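Local coordinates for catalase (Bacillus pumilus, PDB 4QOM) that breaks hydrogen peroxide down to water and oxygen as a haem catalase, and is seen here in a crystal with pyrogallol bound, at the interface of chains A and B and the interface of chains A and C. Coordinates in Å, arbitrary orientation; residue numbers count along the deposited sequence, not the author numbering. Chains: chain A/B/C, Catalase.

Chain A meets two different neighbours in the four-copy catalase assembly, and the two sites show how one subunit can be gripped by separate surfaces. The C-alpha centres of contact 1 and contact 2 lie about 33 Å apart, and no residue belongs to both. Contact 1 sets helices 143-150 and 331-348 and the loop at A:Val55 against the end of helix 37-46 of chain B and the loop after it; contact 2 joins loop to loop, with the N-terminal stretch of chain C lying on chain A. Each interface is two-fold symmetric, and because they join chain A to different neighbours they can together build the tetramer typical of catalases.

Contact 1: the interface of chains A and B. Residues chain A 54-56, 147-148, 343; chain B 46-47, 49-50.
A:Val55 lies against B:Phe46 and B:Arg50 and supplies much of the apolar side of this subunit contact in a catalase tetramer. Its CG1 reaches the ring atom CE2 of B:Phe46 at 3.6 Å, while CG2 stands over one face of the same ring, toward the rim. CG2 also sits above a face of the B:Arg50 guanidinium, so one methyl serves two flat groups. A:Val147 comes from another direction: its CG1 meets CE1 of B:Phe46 at the ring edge, 3.7 Å away. CG anti to the backbone N (chi1 176°) carries the ring of B:Phe46 across to chain A, where the two valines meet it.

Hydrogen bonds flank this packing. B:Arg50 NH2 gives one to A:Val55 O (2.9 Å), in the carbonyl plane and on a lone pair, although the oxygen is tilted from the guanidinium plane. A:His148 NE2 donates to B:Glu49 OE1 at 2.6 Å, the carboxylate oxygen lying in the ring plane and using its syn lone pair. The hydroxyl OG1 of A:Thr343 donates to B:Asp47 O at 2.7 Å. Water 1, at the guanidinium edge, links B:Arg50 NE with A:Arg54 O.

Within chain B, B:Arg50 NH1 forms a hydrogen-bonded salt bridge with B:Glu49 OE2 (2.9 Å), on the oxygen's anti lone pair. The two carboxylate oxygens are thus divided between arginine and histidine, which probably fixes the rotation of the group and, if it is ionised, would help to balance its charge.

In the fold, A:Val147 and A:His148 belong to helix 143-150 and A:Thr343 to helix 331-348, and they receive the last residue of B's helix 37-46 and the loop that follows.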
# COMPACT_ATOMS: atom_id res chain seq x y z
N ARG A 54 10.90 -7.88 7.09
CA ARG A 54 11.98 -7.93 6.07
C ARG A 54 11.97 -9.28 5.36
O ARG A 54 11.75 -10.32 5.98
CB ARG A 54 13.36 -7.75 6.74
CG ARG A 54 13.65 -6.39 7.34
CD ARG A 54 14.79 -6.49 8.35
NE ARG A 54 15.13 -5.17 8.90
CZ ARG A 54 14.44 -4.49 9.79
NH1 ARG A 54 13.28 -4.93 10.23
NH2 ARG A 54 14.85 -3.28 10.18
N VAL A 55 12.24 -9.28 4.07
CA VAL A 55 12.17 -10.53 3.31
C VAL A 55 13.21 -11.56 3.78
O VAL A 55 12.97 -12.79 3.68
CB VAL A 55 12.30 -10.24 1.76
CG1 VAL A 55 13.67 -9.70 1.35
CG2 VAL A 55 11.86 -11.45 0.92
N VAL A 56 14.38 -11.10 4.23
CA VAL A 56 15.32 -11.93 5.00
C VAL A 56 15.79 -11.11 6.17
O VAL A 56 15.61 -9.86 6.18
CB VAL A 56 16.55 -12.38 4.13
CG1 VAL A 56 16.11 -13.44 3.17
CG2 VAL A 56 17.15 -11.22 3.40
N VAL A 147 17.71 -18.09 -1.38
CA VAL A 147 16.76 -17.81 -0.32
C VAL A 147 15.56 -18.77 -0.38
O VAL A 147 15.18 -19.34 0.66
CB VAL A 147 16.37 -16.32 -0.25
CG1 VAL A 147 15.24 -16.11 0.76
CG2 VAL A 147 17.58 -15.48 0.14
N HIS A 148 14.93 -18.93 -1.54
CA HIS A 148 13.85 -19.78 -1.67
C HIS A 148 14.17 -21.23 -1.27
O HIS A 148 13.33 -21.90 -0.67
CB HIS A 148 13.22 -19.78 -3.07
CG HIS A 148 12.44 -18.56 -3.44
ND1 HIS A 148 11.79 -18.44 -4.66
CD2 HIS A 148 12.26 -17.36 -2.80
CE1 HIS A 148 11.22 -17.25 -4.73
NE2 HIS A 148 11.53 -16.56 -3.64
N THR A 343 13.40 -2.85 -1.80
CA THR A 343 12.54 -3.51 -0.82
C THR A 343 12.08 -2.52 0.22
O THR A 343 10.92 -2.65 0.62
CB THR A 343 13.21 -4.76 -0.20
OG1 THR A 343 12.25 -5.64 0.32
CG2 THR A 343 14.21 -4.37 0.92
N PHE B 46 11.05 -10.55 -5.73
CA PHE B 46 11.59 -11.02 -4.46
C PHE B 46 11.52 -9.99 -3.35
O PHE B 46 11.01 -10.27 -2.20
CB PHE B 46 13.05 -11.50 -4.67
CG PHE B 46 13.71 -11.91 -3.38
CD1 PHE B 46 13.52 -13.14 -2.86
CD2 PHE B 46 14.55 -11.01 -2.74
CE1 PHE B 46 14.11 -13.51 -1.65
CE2 PHE B 46 15.13 -11.36 -1.54
CZ PHE B 46 14.95 -12.65 -1.02
N ASP B 47 11.81 -8.74 -3.67
CA ASP B 47 11.80 -7.61 -2.75
C ASP B 47 10.39 -7.26 -2.25
O ASP B 47 10.22 -6.56 -1.23
CB ASP B 47 12.38 -6.36 -3.38
CG ASP B 47 13.94 -6.41 -3.60
OD1 ASP B 47 14.56 -7.30 -2.99
OD2 ASP B 47 14.38 -5.55 -4.43
N GLU B 49 7.85 -9.86 -1.81
CA GLU B 49 7.13 -11.11 -1.46
C GLU B 49 6.27 -10.97 -0.23
O GLU B 49 5.22 -11.63 -0.19
CB GLU B 49 8.07 -12.29 -1.26
CG GLU B 49 8.72 -12.73 -2.52
CD GLU B 49 9.58 -14.00 -2.40
OE1 GLU B 49 10.19 -14.38 -3.42
OE2 GLU B 49 9.59 -14.60 -1.28
N ARG B 50 6.72 -10.23 0.76
CA ARG B 50 6.08 -10.20 2.06
C ARG B 50 4.96 -9.21 2.10
O ARG B 50 5.02 -8.07 1.59
CB ARG B 50 7.10 -9.91 3.16
CG ARG B 50 8.29 -10.85 3.20
CD ARG B 50 7.96 -12.30 3.62
NE ARG B 50 9.22 -13.04 3.47
CZ ARG B 50 9.56 -13.81 2.46
NH1 ARG B 50 8.76 -14.02 1.44
NH2 ARG B 50 10.84 -14.23 2.40
O HOH W 1 10.85 -12.94 5.89

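Contact 2: the interface of chains A and C. Residues chain A 367, 385-386, 395; chain C 9, 20-21.
A:Glu385 and A:Glu395 converge on C:Asn20 and C:Gln21, in the N-terminal arm typical of the catalase family, here resting on a neighbouring subunit. The tight part is a polar clamp built round one amide nitrogen. C:Gln21 NE2 donates to A:Glu385 OE2 and to A:Glu395 OE2, both at 2.9 Å and both close to its amide plane, so its two N-H bonds are shared between two carboxylates. The glutamine chain curls to do this, with chi2 at -44°.

Each acceptor oxygen takes a further donor. On A:Glu385 OE2 the glutamine uses the syn lone pair, whereas C:Asn20 ND2 (2.8 Å) arrives on the anti side, somewhat out of the carboxylate plane. On A:Glu395 OE2 the backbone N of C:Asn20, at 2.8 Å, and the glutamine approach from opposite faces of the plane. If both carboxylates are ionised, the four N-H groups would probably temper the repulsion between them. An alanine in place of C:Gln21 would remove the amide bridging the carboxylates and is likely to leave each with one fewer donor and A:Glu385 freer to turn.

Packing is looser toward A:Asn367. Its amide oxygen OD1 lies 3.9 Å from C:Leu9 CD1, the side chains crossing at about a right angle, and a polar link to the arm runs through water 2, which is 2.9 Å from C:Asn20 ND2. Beside the glutamine the carbon contact is also loose: CD of A:Pro386, which follows a cis peptide bond, lies 4.1 Å from C:Gln21 OE1.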
# COMPACT_ATOMS: atom_id res chain seq x y z
N ASN A 367 15.32 18.08 -5.00
CA ASN A 367 14.11 18.42 -5.71
C ASN A 367 13.07 17.27 -5.73
O ASN A 367 12.07 17.34 -6.48
CB ASN A 367 14.44 18.93 -7.11
CG ASN A 367 15.18 20.25 -7.07
OD1 ASN A 367 16.31 20.41 -7.67
ND2 ASN A 367 14.67 21.15 -6.31
N GLU A 385 15.97 21.39 -11.43
CA GLU A 385 17.30 21.90 -11.65
C GLU A 385 17.75 21.33 -13.01
O GLU A 385 17.52 20.15 -13.31
CB GLU A 385 18.21 21.40 -10.53
CG GLU A 385 19.61 22.02 -10.43
CD GLU A 385 20.65 21.51 -11.43
OE1 GLU A 385 21.48 22.39 -11.82
OE2 GLU A 385 20.64 20.28 -11.80
N PRO A 386 18.41 22.14 -13.85
CA PRO A 386 18.85 23.51 -13.60
C PRO A 386 17.73 24.52 -13.46
O PRO A 386 16.63 24.37 -14.02
CB PRO A 386 19.71 23.82 -14.86
CG PRO A 386 19.11 22.99 -15.92
CD PRO A 386 18.82 21.68 -15.20
N GLU A 395 24.61 21.10 -7.64
CA GLU A 395 25.59 20.04 -7.57
C GLU A 395 26.92 20.63 -7.11
O GLU A 395 27.13 21.83 -7.21
CB GLU A 395 25.76 19.32 -8.92
CG GLU A 395 26.50 20.10 -9.96
CD GLU A 395 26.27 19.62 -11.38
OE1 GLU A 395 27.11 19.99 -12.27
OE2 GLU A 395 25.33 18.86 -11.66
N LEU C 9 22.90 20.33 -3.41
CA LEU C 9 21.99 19.23 -3.72
C LEU C 9 22.54 17.95 -3.09
O LEU C 9 23.70 17.68 -3.20
CB LEU C 9 21.87 19.07 -5.24
CG LEU C 9 20.65 18.35 -5.77
CD1 LEU C 9 19.49 19.30 -5.72
CD2 LEU C 9 20.87 17.84 -7.20
N ASN C 20 24.43 16.29 -11.12
CA ASN C 20 22.97 16.09 -11.27
C ASN C 20 22.55 16.10 -12.72
O ASN C 20 21.35 16.23 -12.99
CB ASN C 20 22.27 17.16 -10.52
CG ASN C 20 20.77 16.88 -10.32
OD1 ASN C 20 20.38 15.74 -10.00
ND2 ASN C 20 19.95 17.91 -10.44
N GLN C 21 23.49 15.98 -13.67
CA GLN C 21 23.16 16.03 -15.12
C GLN C 21 23.32 14.71 -15.86
O GLN C 21 22.56 14.40 -16.75
CB GLN C 21 24.03 17.10 -15.84
CG GLN C 21 24.20 18.40 -15.11
CD GLN C 21 22.92 18.96 -14.49
OE1 GLN C 21 21.87 19.01 -15.13
NE2 GLN C 21 23.02 19.44 -13.25
O HOH W 2 17.36 17.91 -9.16